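Local coordinates for FYVE, RhoGEF and PH domain-containing protein 5 (Homo sapiens, PDB 3MPX) that activates the small GTPase CDC42 by exchanging its bound GDP for GTP, and mediates the CDC42 activation triggered by VEGF, at residues 33-37 / 168-172; 44-49 / 76-80; 54-59 / 141-147; 180-184 / 197-201. One frame throughout, in Å; residues are numbered along the deposited sequence.

Contact 1: 33-37 / 168-172; sequences SEKAY and RVVQR
The aliphatic part of R172 lies over one face of the Y37 ring, its CG 3.5 Å from the ring centroid in a CH-pi contact almost on the ring normal. In R172 a CG anti to the backbone N (chi1 -166°) lays CB and CG over the ring, and the bend at chi2 turns CD and the guanidinium toward S33 and E34. There NE and NH1 grip one carboxylate oxygen side-on: E34 OE1 lies in the guanidinium plane, 3.1 Å from R172 NE, and both nitrogens reach it from the same face of the carboxylate. R172 NH1 also donates to S33 OG, at 2.9 Å. Tyrosine suits its place twice, since beyond its apolar face Y37 OH donates to V169 O at 2.7 Å. E34 OE1 also bonds Y176 OH, while E34 OE2 bonds H86 ND1 and S33 OG turns to E29 O. A leucine in place of R172 would probably leave the buried E34 carboxylate without its charged mate and S33 OG without its NH1 donor. The two segments run 153° apart in direction, so that helices 21-59 and 162-184 pair nearly antiparallel in the core of the DH (RhoGEF) helical bundle.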
loop_
_atom_site.group_PDB
_atom_site.type_symbol
_atom_site.label_atom_id
_atom_site.label_comp_id
_atom_site.label_asym_id
_atom_site.label_seq_id
_atom_site.Cartn_x
_atom_site.Cartn_y
_atom_site.Cartn_z
ATOM N N SER A 33 -4.858 -4.161 13.009
ATOM C CA SER A 33 -4.975 -3.880 11.578
ATOM C C SER A 33 -5.677 -5.034 10.853
ATOM O O SER A 33 -6.399 -4.781 9.883
ATOM C CB SER A 33 -3.613 -3.582 10.959
ATOM O OG SER A 33 -2.723 -4.677 11.044
ATOM N N GLU A 34 -5.500 -6.283 11.328
ATOM C CA GLU A 34 -6.215 -7.406 10.732
ATOM C C GLU A 34 -7.723 -7.259 10.982
ATOM O O GLU A 34 -8.483 -7.432 10.034
ATOM C CB GLU A 34 -5.707 -8.769 11.219
ATOM C CG GLU A 34 -6.223 -9.929 10.379
ATOM C CD GLU A 34 -5.725 -10.050 8.946
ATOM O OE1 GLU A 34 -4.650 -9.496 8.620
ATOM O OE2 GLU A 34 -6.401 -10.738 8.150
ATOM N N LYS A 35 -8.148 -6.896 12.230
ATOM C CA LYS A 35 -9.556 -6.666 12.599
ATOM C C LYS A 35 -10.173 -5.674 11.616
ATOM O O LYS A 35 -11.192 -5.971 10.985
ATOM C CB LYS A 35 -9.689 -6.091 14.024
ATOM C CG LYS A 35 -9.252 -7.028 15.116
ATOM C CD LYS A 35 -9.704 -6.574 16.482
ATOM C CE LYS A 35 -9.158 -7.481 17.570
ATOM N NZ LYS A 35 -8.422 -6.730 18.635
ATOM N N ALA A 36 -9.521 -4.510 11.456
ATOM C CA ALA A 36 -9.963 -3.445 10.554
ATOM C C ALA A 36 -10.096 -3.909 9.102
ATOM O O ALA A 36 -10.974 -3.412 8.388
ATOM C CB ALA A 36 -9.005 -2.281 10.640
ATOM N N TYR A 37 -9.225 -4.859 8.676
ATOM C CA TYR A 37 -9.175 -5.428 7.337
ATOM C C TYR A 37 -10.321 -6.406 7.102
ATOM O O TYR A 37 -10.910 -6.413 6.014
ATOM C CB TYR A 37 -7.827 -6.115 7.117
ATOM C CG TYR A 37 -7.632 -6.675 5.727
ATOM C CD1 TYR A 37 -7.573 -5.832 4.614
ATOM C CD2 TYR A 37 -7.490 -8.046 5.519
ATOM C CE1 TYR A 37 -7.388 -6.344 3.327
ATOM C CE2 TYR A 37 -7.279 -8.566 4.241
ATOM C CZ TYR A 37 -7.228 -7.711 3.149
ATOM O OH TYR A 37 -6.995 -8.210 1.897
ATOM N N ARG A 168 -7.158 -1.634 -1.851
ATOM C CA ARG A 168 -7.167 -1.798 -0.398
ATOM C C ARG A 168 -7.145 -3.289 0.012
ATOM O O ARG A 168 -6.563 -3.618 1.042
ATOM C CB ARG A 168 -8.359 -1.047 0.225
ATOM C CG ARG A 168 -8.034 0.379 0.654
ATOM C CD ARG A 168 -9.290 1.179 0.892
ATOM N NE ARG A 168 -9.311 2.421 0.110
ATOM C CZ ARG A 168 -10.335 3.273 0.071
ATOM N NH1 ARG A 168 -11.440 3.029 0.769
ATOM N NH2 ARG A 168 -10.262 4.374 -0.667
ATOM N N VAL A 169 -7.713 -4.181 -0.826
ATOM C CA VAL A 169 -7.680 -5.637 -0.655
ATOM C C VAL A 169 -6.224 -6.121 -0.828
ATOM O O VAL A 169 -5.670 -6.694 0.102
ATOM C CB VAL A 169 -8.677 -6.338 -1.627
ATOM C CG1 VAL A 169 -8.436 -7.848 -1.742
ATOM C CG2 VAL A 169 -10.120 -6.045 -1.228
ATOM N N VAL A 170 -5.600 -5.832 -1.993
ATOM C CA VAL A 170 -4.236 -6.210 -2.402
ATOM C C VAL A 170 -3.142 -5.514 -1.544
ATOM O O VAL A 170 -2.005 -5.979 -1.487
ATOM C CB VAL A 170 -4.071 -5.872 -3.914
ATOM C CG1 VAL A 170 -2.723 -6.332 -4.478
ATOM C CG2 VAL A 170 -5.221 -6.431 -4.733
ATOM N N GLN A 171 -3.473 -4.383 -0.940
ATOM C CA GLN A 171 -2.547 -3.594 -0.139
ATOM C C GLN A 171 -2.137 -4.318 1.186
ATOM O O GLN A 171 -0.986 -4.190 1.624
ATOM C CB GLN A 171 -3.171 -2.204 0.090
ATOM C CG GLN A 171 -2.614 -1.381 1.230
ATOM C CD GLN A 171 -3.461 -0.163 1.430
ATOM O OE1 GLN A 171 -3.135 0.904 0.938
ATOM N NE2 GLN A 171 -4.589 -0.307 2.114
ATOM N N ARG A 172 -3.055 -5.113 1.782
ATOM C CA ARG A 172 -2.769 -5.863 3.011
ATOM C C ARG A 172 -1.515 -6.734 2.880
ATOM O O ARG A 172 -0.792 -6.930 3.865
ATOM C CB ARG A 172 -3.957 -6.758 3.378
ATOM C CG ARG A 172 -3.909 -7.331 4.798
ATOM C CD ARG A 172 -3.878 -6.268 5.894
ATOM N NE ARG A 172 -3.737 -6.892 7.206
ATOM C CZ ARG A 172 -3.105 -6.354 8.238
ATOM N NH1 ARG A 172 -3.049 -6.996 9.391
ATOM N NH2 ARG A 172 -2.517 -5.167 8.123
#

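Contact 2: 44-49 / 76-80; sequences LNLDFH and LSELP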
loop_
_atom_site.group_PDB
_atom_site.type_symbol
_atom_site.label_atom_id
_atom_site.label_comp_id
_atom_site.label_asym_id
_atom_site.label_seq_id
_atom_site.Cartn_x
_atom_site.Cartn_y
_atom_site.Cartn_z
ATOM N N LEU A 44 -17.298 -5.121 2.026
ATOM C CA LEU A 44 -17.004 -5.223 0.618
ATOM C C LEU A 44 -17.877 -6.339 0.038
ATOM O O LEU A 44 -18.504 -6.152 -0.999
ATOM C CB LEU A 44 -15.527 -5.547 0.419
ATOM C CG LEU A 44 -15.010 -5.439 -1.021
ATOM C CD1 LEU A 44 -15.075 -4.007 -1.545
ATOM C CD2 LEU A 44 -13.619 -5.941 -1.103
ATOM N N ASN A 45 -17.957 -7.482 0.734
ATOM C CA ASN A 45 -18.730 -8.634 0.289
ATOM C C ASN A 45 -20.235 -8.392 0.327
ATOM O O ASN A 45 -20.957 -8.897 -0.535
ATOM C CB ASN A 45 -18.354 -9.849 1.101
ATOM C CG ASN A 45 -17.209 -10.566 0.478
ATOM O OD1 ASN A 45 -17.395 -11.394 -0.410
ATOM N ND2 ASN A 45 -15.998 -10.180 0.841
ATOM N N LEU A 46 -20.698 -7.602 1.292
ATOM C CA LEU A 46 -22.109 -7.284 1.420
ATOM C C LEU A 46 -22.506 -6.205 0.424
ATOM O O LEU A 46 -23.487 -6.385 -0.291
ATOM C CB LEU A 46 -22.445 -6.840 2.863
ATOM C CG LEU A 46 -23.932 -6.587 3.195
ATOM C CD1 LEU A 46 -24.687 -7.898 3.444
ATOM C CD2 LEU A 46 -24.080 -5.711 4.432
ATOM N N ASP A 47 -21.749 -5.099 0.368
ATOM C CA ASP A 47 -22.098 -3.933 -0.437
ATOM C C ASP A 47 -21.523 -3.924 -1.858
ATOM O O ASP A 47 -22.036 -3.191 -2.714
ATOM C CB ASP A 47 -21.708 -2.647 0.317
ATOM C CG ASP A 47 -22.136 -2.609 1.788
ATOM O OD1 ASP A 47 -23.015 -3.424 2.184
ATOM O OD2 ASP A 47 -21.582 -1.777 2.548
ATOM N N PHE A 48 -20.469 -4.701 -2.118
ATOM C CA PHE A 48 -19.907 -4.714 -3.455
ATOM C C PHE A 48 -20.196 -6.049 -4.127
ATOM O O PHE A 48 -21.001 -6.071 -5.049
ATOM C CB PHE A 48 -18.416 -4.353 -3.456
ATOM C CG PHE A 48 -17.753 -4.426 -4.810
ATOM C CD1 PHE A 48 -18.007 -3.467 -5.780
ATOM C CD2 PHE A 48 -16.863 -5.445 -5.108
ATOM C CE1 PHE A 48 -17.383 -3.531 -7.021
ATOM C CE2 PHE A 48 -16.235 -5.504 -6.347
ATOM C CZ PHE A 48 -16.500 -4.548 -7.298
ATOM N N HIS A 49 -19.601 -7.154 -3.654
ATOM C CA HIS A 49 -19.827 -8.463 -4.241
ATOM C C HIS A 49 -21.342 -8.785 -4.274
ATOM O O HIS A 49 -21.884 -9.002 -5.364
ATOM C CB HIS A 49 -19.000 -9.527 -3.501
ATOM C CG HIS A 49 -19.417 -10.940 -3.763
ATOM N ND1 HIS A 49 -18.690 -11.759 -4.598
ATOM C CD2 HIS A 49 -20.459 -11.643 -3.257
ATOM C CE1 HIS A 49 -19.321 -12.920 -4.604
ATOM N NE2 HIS A 49 -20.406 -12.889 -3.827
ATOM N N LEU A 76 -14.916 -11.628 -9.259
ATOM C CA LEU A 76 -15.674 -11.329 -8.031
ATOM C C LEU A 76 -15.779 -12.520 -7.094
ATOM O O LEU A 76 -16.049 -12.310 -5.925
ATOM C CB LEU A 76 -17.089 -10.804 -8.351
ATOM C CG LEU A 76 -17.168 -9.332 -8.749
ATOM C CD1 LEU A 76 -18.312 -9.082 -9.667
ATOM C CD2 LEU A 76 -17.285 -8.461 -7.553
ATOM N N SER A 77 -15.548 -13.765 -7.590
ATOM C CA SER A 77 -15.650 -14.978 -6.766
ATOM C C SER A 77 -14.540 -15.076 -5.714
ATOM O O SER A 77 -14.700 -15.754 -4.695
ATOM C CB SER A 77 -15.674 -16.228 -7.635
ATOM O OG SER A 77 -14.392 -16.473 -8.183
ATOM N N GLU A 78 -13.430 -14.382 -5.967
ATOM C CA GLU A 78 -12.253 -14.332 -5.123
ATOM C C GLU A 78 -12.478 -13.584 -3.815
ATOM O O GLU A 78 -11.879 -13.951 -2.805
ATOM C CB GLU A 78 -11.096 -13.712 -5.906
ATOM C CG GLU A 78 -10.586 -14.590 -7.044
ATOM C CD GLU A 78 -10.366 -16.057 -6.701
ATOM O OE1 GLU A 78 -10.789 -16.922 -7.505
ATOM O OE2 GLU A 78 -9.791 -16.344 -5.625
ATOM N N LEU A 79 -13.368 -12.568 -3.819
ATOM C CA LEU A 79 -13.658 -11.736 -2.646
ATOM C C LEU A 79 -14.154 -12.552 -1.454
ATOM O O LEU A 79 -13.495 -12.440 -0.420
ATOM C CB LEU A 79 -14.594 -10.557 -2.956
ATOM C CG LEU A 79 -14.168 -9.573 -4.076
ATOM C CD1 LEU A 79 -15.152 -8.413 -4.165
ATOM C CD2 LEU A 79 -12.745 -9.031 -3.865
ATOM N N PRO A 80 -15.205 -13.430 -1.569
ATOM C CA PRO A 80 -15.623 -14.257 -0.406
ATOM C C PRO A 80 -14.540 -15.225 0.110
ATOM O O PRO A 80 -14.402 -15.415 1.325
ATOM C CB PRO A 80 -16.831 -15.029 -0.933
ATOM C CG PRO A 80 -17.296 -14.295 -2.110
ATOM C CD PRO A 80 -16.096 -13.670 -2.726
#
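L79 pushes its side chain as a knob into the hole formed by L44, N45, F48 and H49. Its CD1 meets the edge of the F48 ring, 3.6 Å from F48 CD2, and lies 4.2 Å from L44 CD2. L76, one turn earlier, adds a second methyl, with CD2 packed near F48 CE2. Branched leucines suit this seam because their methyls fill the spaces around a single aromatic ring. Farther out, H49 reaches across with CG anti to the backbone N (chi1 164°), and P80 CG settles over one face of its imidazole, 3.8 Å from the ring centroid. The same ring donates from H49 ND1 to L76 O at 3.0 Å, coming from above the carbonyl plane. P80 N has no hydrogen to give L76 O, which is consistent with that oxygen turning to the histidine; the helix is kinked here. At the rim N45 OD1 rests against the P80 ring, whereas N45 ND2 is bonded to L41 O on its own helix. Helix 162-184 seals the inner side, where L166 touches L44, F48 and L79; helix 117-138 brings L134 to F48 and H123 to L79, and the F151 ring of helix 142-152 meets that of F48.

Contact 3: 54-59 / 141-147; sequences RALDDM and SPRLAAA
The R143 guanidinium lies with one face on the backbone of A55, whose CA sits 3.6 Å from the plane and over its centre, while D58 OD2 approaches the edge. R143 NE donates to D58 OD2 at 2.8 Å with an N-H...O angle of 157°, in the plane of the guanidinium and onto the anti lone pair of the carboxylate oxygen, a bond that would fix the rotation of the flat group over A55. This is a close antiparallel helix pair at one end of the DH bundle, helix 21-59 against helix 142-152, with segment axes 8.9 Å apart. Alanine permits that approach: A55 has only a methyl, which meets R143 NH1 and packs 3.9 Å from A147 CB. R143 reaches across with its CG anti to the backbone N (chi1 -171°) and a bend at chi2 that lays the chain along A55 and M59. On the buried flank L144 presents CD1 to L56 CD2 at 3.8 Å, and helices 66-98 and 117-138 close round these leucines through L72 and L134. M59, a selenomethionine, brings its flexible end into the same seam, with CE against L144 CB. Serine fits the start of helix 142-152 as its N-cap: S141 OG accepts from L144 N at 3.1 Å, and the selenium of M59 rests 3.5 Å from that oxygen.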
loop_
_atom_site.group_PDB
_atom_site.type_symbol
_atom_site.label_atom_id
_atom_site.label_comp_id
_atom_site.label_asym_id
_atom_site.label_seq_id
_atom_site.Cartn_x
_atom_site.Cartn_y
_atom_site.Cartn_z
ATOM N N ARG A 54 -26.243 -9.713 -7.231
ATOM C CA ARG A 54 -27.681 -9.442 -7.349
ATOM C C ARG A 54 -27.992 -8.811 -8.710
ATOM O O ARG A 54 -28.878 -9.304 -9.412
ATOM C CB ARG A 54 -28.189 -8.535 -6.204
ATOM C CG ARG A 54 -28.534 -9.272 -4.924
ATOM C CD ARG A 54 -29.088 -8.332 -3.869
ATOM N NE ARG A 54 -28.039 -7.820 -2.983
ATOM C CZ ARG A 54 -27.888 -6.541 -2.647
ATOM N NH1 ARG A 54 -26.906 -6.176 -1.832
ATOM N NH2 ARG A 54 -28.716 -5.614 -3.127
ATOM N N ALA A 55 -27.229 -7.775 -9.110
ATOM C CA ALA A 55 -27.419 -7.118 -10.407
ATOM C C ALA A 55 -27.173 -8.090 -11.563
ATOM O O ALA A 55 -28.083 -8.291 -12.362
ATOM C CB ALA A 55 -26.511 -5.899 -10.533
ATOM N N LEU A 56 -25.965 -8.716 -11.636
ATOM C CA LEU A 56 -25.567 -9.657 -12.697
ATOM C C LEU A 56 -26.579 -10.801 -12.863
ATOM O O LEU A 56 -26.905 -11.134 -14.003
ATOM C CB LEU A 56 -24.127 -10.189 -12.505
ATOM C CG LEU A 56 -22.959 -9.178 -12.613
ATOM C CD1 LEU A 56 -21.624 -9.845 -12.307
ATOM C CD2 LEU A 56 -22.904 -8.512 -13.972
ATOM N N ASP A 57 -27.145 -11.327 -11.739
ATOM C CA ASP A 57 -28.207 -12.353 -11.739
ATOM C C ASP A 57 -29.455 -11.859 -12.489
ATOM O O ASP A 57 -30.088 -12.663 -13.187
ATOM C CB ASP A 57 -28.602 -12.784 -10.314
ATOM C CG ASP A 57 -27.597 -13.643 -9.549
ATOM O OD1 ASP A 57 -26.738 -14.295 -10.199
ATOM O OD2 ASP A 57 -27.680 -13.680 -8.297
ATOM N N ASP A 58 -29.787 -10.534 -12.375
ATOM C CA ASP A 58 -30.926 -9.914 -13.075
ATOM C C ASP A 58 -30.623 -9.771 -14.569
ATOM O O ASP A 58 -31.512 -9.936 -15.415
ATOM C CB ASP A 58 -31.245 -8.527 -12.497
ATOM C CG ASP A 58 -31.848 -8.457 -11.107
ATOM O OD1 ASP A 58 -32.421 -9.463 -10.657
ATOM O OD2 ASP A 58 -31.805 -7.365 -10.498
HETATM N N MSE A 59 -29.361 -9.436 -14.884
HETATM C CA MSE A 59 -28.885 -9.205 -16.250
HETATM C C MSE A 59 -28.806 -10.465 -17.065
HETATM O O MSE A 59 -28.724 -10.384 -18.293
HETATM C CB MSE A 59 -27.539 -8.501 -16.258
HETATM C CG MSE A 59 -27.597 -7.097 -15.727
HETATM SE SE MSE A 59 -25.788 -6.468 -15.443
HETATM C CE MSE A 59 -25.997 -6.000 -13.754
ATOM N N SER A 141 -25.257 -0.160 -18.754
ATOM C CA SER A 141 -25.966 -1.120 -17.923
ATOM C C SER A 141 -26.548 -0.422 -16.685
ATOM O O SER A 141 -25.926 -0.447 -15.619
ATOM C CB SER A 141 -25.053 -2.280 -17.530
ATOM O OG SER A 141 -25.643 -3.120 -16.551
ATOM N N PRO A 142 -27.758 0.173 -16.801
ATOM C CA PRO A 142 -28.380 0.827 -15.637
ATOM C C PRO A 142 -28.346 -0.016 -14.352
ATOM O O PRO A 142 -27.970 0.513 -13.323
ATOM C CB PRO A 142 -29.810 1.101 -16.120
ATOM C CG PRO A 142 -29.671 1.287 -17.589
ATOM C CD PRO A 142 -28.620 0.293 -17.999
ATOM N N ARG A 143 -28.664 -1.317 -14.426
ATOM C CA ARG A 143 -28.642 -2.263 -13.298
ATOM C C ARG A 143 -27.228 -2.393 -12.666
ATOM O O ARG A 143 -27.105 -2.357 -11.437
ATOM C CB ARG A 143 -29.165 -3.641 -13.762
ATOM C CG ARG A 143 -29.408 -4.665 -12.661
ATOM C CD ARG A 143 -30.612 -4.337 -11.793
ATOM N NE ARG A 143 -30.504 -4.919 -10.457
ATOM C CZ ARG A 143 -29.708 -4.450 -9.498
ATOM N NH1 ARG A 143 -28.913 -3.416 -9.731
ATOM N NH2 ARG A 143 -29.668 -5.043 -8.313
ATOM N N LEU A 144 -26.175 -2.571 -13.496
ATOM C CA LEU A 144 -24.821 -2.665 -12.967
ATOM C C LEU A 144 -24.386 -1.287 -12.431
ATOM O O LEU A 144 -23.775 -1.220 -11.351
ATOM C CB LEU A 144 -23.828 -3.206 -14.009
ATOM C CG LEU A 144 -22.444 -3.625 -13.464
ATOM C CD1 LEU A 144 -22.510 -4.937 -12.743
ATOM C CD2 LEU A 144 -21.421 -3.718 -14.576
ATOM N N ALA A 145 -24.766 -0.188 -13.141
ATOM C CA ALA A 145 -24.456 1.160 -12.690
ATOM C C ALA A 145 -25.090 1.415 -11.324
ATOM O O ALA A 145 -24.393 1.858 -10.425
ATOM C CB ALA A 145 -24.914 2.184 -13.703
ATOM N N ALA A 146 -26.355 1.011 -11.137
ATOM C CA ALA A 146 -27.113 1.128 -9.889
ATOM C C ALA A 146 -26.417 0.377 -8.766
ATOM O O ALA A 146 -26.441 0.858 -7.637
ATOM C CB ALA A 146 -28.527 0.587 -10.073
ATOM N N ALA A 147 -25.797 -0.793 -9.066
ATOM C CA ALA A 147 -25.105 -1.600 -8.060
ATOM C C ALA A 147 -23.801 -0.939 -7.642
ATOM O O ALA A 147 -23.557 -0.794 -6.443
ATOM C CB ALA A 147 -24.849 -3.009 -8.575
#

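Contact 4: 180-184 / 197-201; sequences LTDYL and TQGAL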
loop_
_atom_site.group_PDB
_atom_site.type_symbol
_atom_site.label_atom_id
_atom_site.label_comp_id
_atom_site.label_asym_id
_atom_site.label_seq_id
_atom_site.Cartn_x
_atom_site.Cartn_y
_atom_site.Cartn_z
ATOM N N LEU A 180 6.020 -7.896 9.014
ATOM C CA LEU A 180 6.759 -9.126 9.248
ATOM C C LEU A 180 8.256 -8.918 9.213
ATOM O O LEU A 180 8.992 -9.598 9.952
ATOM C CB LEU A 180 6.297 -10.241 8.309
ATOM C CG LEU A 180 4.925 -10.848 8.702
ATOM C CD1 LEU A 180 4.316 -11.585 7.570
ATOM C CD2 LEU A 180 5.040 -11.768 9.919
ATOM N N THR A 181 8.706 -7.907 8.440
ATOM C CA THR A 181 10.113 -7.497 8.404
ATOM C C THR A 181 10.454 -6.756 9.713
ATOM O O THR A 181 11.542 -6.954 10.236
ATOM C CB THR A 181 10.399 -6.719 7.136
ATOM O OG1 THR A 181 10.142 -7.609 6.046
ATOM C CG2 THR A 181 11.827 -6.191 7.081
ATOM N N ASP A 182 9.519 -5.970 10.279
ATOM C CA ASP A 182 9.777 -5.315 11.558
ATOM C C ASP A 182 9.727 -6.343 12.698
ATOM O O ASP A 182 10.418 -6.195 13.703
ATOM C CB ASP A 182 8.819 -4.147 11.790
ATOM C CG ASP A 182 9.381 -2.851 11.240
ATOM O OD1 ASP A 182 9.813 -1.998 12.051
ATOM O OD2 ASP A 182 9.442 -2.709 9.994
ATOM N N TYR A 183 8.942 -7.408 12.509
ATOM C CA TYR A 183 8.803 -8.501 13.454
ATOM C C TYR A 183 10.075 -9.345 13.491
ATOM O O TYR A 183 10.524 -9.710 14.572
ATOM C CB TYR A 183 7.598 -9.353 13.060
ATOM C CG TYR A 183 7.318 -10.509 13.987
ATOM C CD1 TYR A 183 6.800 -10.295 15.265
ATOM C CD2 TYR A 183 7.491 -11.824 13.564
ATOM C CE1 TYR A 183 6.484 -11.362 16.106
ATOM C CE2 TYR A 183 7.182 -12.901 14.401
ATOM C CZ TYR A 183 6.688 -12.664 15.673
ATOM O OH TYR A 183 6.396 -13.722 16.496
ATOM N N LEU A 184 10.664 -9.622 12.313
ATOM C CA LEU A 184 11.876 -10.437 12.155
ATOM C C LEU A 184 13.095 -9.768 12.804
ATOM O O LEU A 184 13.908 -10.471 13.423
ATOM C CB LEU A 184 12.119 -10.721 10.647
ATOM C CG LEU A 184 13.322 -11.615 10.209
ATOM C CD1 LEU A 184 12.948 -13.082 10.138
ATOM C CD2 LEU A 184 13.880 -11.144 8.876
ATOM N N THR A 197 9.072 -16.761 10.123
ATOM C CA THR A 197 8.829 -15.380 9.673
ATOM C C THR A 197 9.417 -15.217 8.258
ATOM O O THR A 197 8.759 -14.653 7.388
ATOM C CB THR A 197 9.341 -14.342 10.709
ATOM O OG1 THR A 197 8.684 -14.557 11.964
ATOM C CG2 THR A 197 9.099 -12.892 10.273
ATOM N N GLN A 198 10.630 -15.769 8.031
ATOM C CA GLN A 198 11.317 -15.776 6.745
ATOM C C GLN A 198 10.473 -16.530 5.697
ATOM O O GLN A 198 10.307 -16.040 4.571
ATOM C CB GLN A 198 12.695 -16.432 6.892
ATOM C CG GLN A 198 13.780 -15.470 7.335
ATOM C CD GLN A 198 15.107 -16.141 7.596
ATOM O OE1 GLN A 198 15.204 -17.170 8.286
ATOM N NE2 GLN A 198 16.174 -15.498 7.143
ATOM N N GLY A 199 9.939 -17.684 6.100
ATOM C CA GLY A 199 9.081 -18.537 5.289
ATOM C C GLY A 199 7.782 -17.863 4.914
ATOM O O GLY A 199 7.356 -17.950 3.761
ATOM N N ALA A 200 7.149 -17.167 5.894
ATOM C CA ALA A 200 5.927 -16.369 5.702
ATOM C C ALA A 200 6.238 -15.172 4.811
ATOM O O ALA A 200 5.386 -14.730 4.039
ATOM C CB ALA A 200 5.407 -15.879 7.040
ATOM N N LEU A 201 7.473 -14.678 4.883
ATOM C CA LEU A 201 7.867 -13.541 4.066
ATOM C C LEU A 201 8.056 -13.918 2.622
ATOM O O LEU A 201 7.726 -13.123 1.738
ATOM C CB LEU A 201 9.112 -12.838 4.617
ATOM C CG LEU A 201 8.792 -11.742 5.630
ATOM C CD1 LEU A 201 10.028 -11.338 6.425
ATOM C CD2 LEU A 201 8.128 -10.569 4.958
#
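T197 faces helix 162-184 with every atom of its side chain engaged. Its CB lies 3.9 Å from L184 CD1. From there OG1 heads to the edge of the Y183 ring, in the ring plane and 3.3 Å from Y183 CE2, and its hydrogen bond runs back to E193 O on its own helix. With CB already facing the partner helix, placing the other branch, CG2, anti to the backbone N sets it against L180 O at 3.3 Å and L184 CB at 3.7 Å. A beta-branched threonine suits this spot: one arm is apolar and can press on the partner helix, while the hydroxyl satisfies itself within its own turn. The tyrosine likewise finds its polar partner nearby, Y183 OH being bonded to E193 OE1. Helices 162-184 and 192-214 form an antiparallel hairpin within the DH bundle; the axes of the two segments are 10.0 Å apart and run 161° apart in direction. No hydrogen bond links the two segments, so the union rests on shape. L184 and T197 lie alongside each other, pointing opposite ways, and L184 CD1 reaches Q198 CG, using the aliphatic part of an otherwise polar residue. One turn along, L201 fits its forked end between two neighbours: CD2 packs 3.8 Å from L180 CB, and both methyls touch T181 OG1, which is itself bonded to Q177 O. An alanine at L201 would probably open a gap beside L180 CB and T181. F110 of helix 108-111 covers both L180 and A200, whose nearest side-chain atoms, L180 CD1 and A200 CB, are 4.5 Å apart.

From the N terminus, helix 21-59 supplies the first segments of contacts 1, 2 and 3 in turn. Contact 2 closes first, when helix 66-98 doubles back on it. Contact 3 opens inside that loop and closes much later at helix 142-152, so the two cross. Both are nested in the long loop that contact 1 closes at helix 162-184. Contact 4 follows in series, tying that last helix to 192-214. Contacts 1 and 2 touch through V169 CG2 and L44 CD2, 3.5 Å apart, whereas the centres of contacts 3 and 4 lie about 43 Å apart. All four belong to the DH domain; the strands of the PH domain come later in the chain.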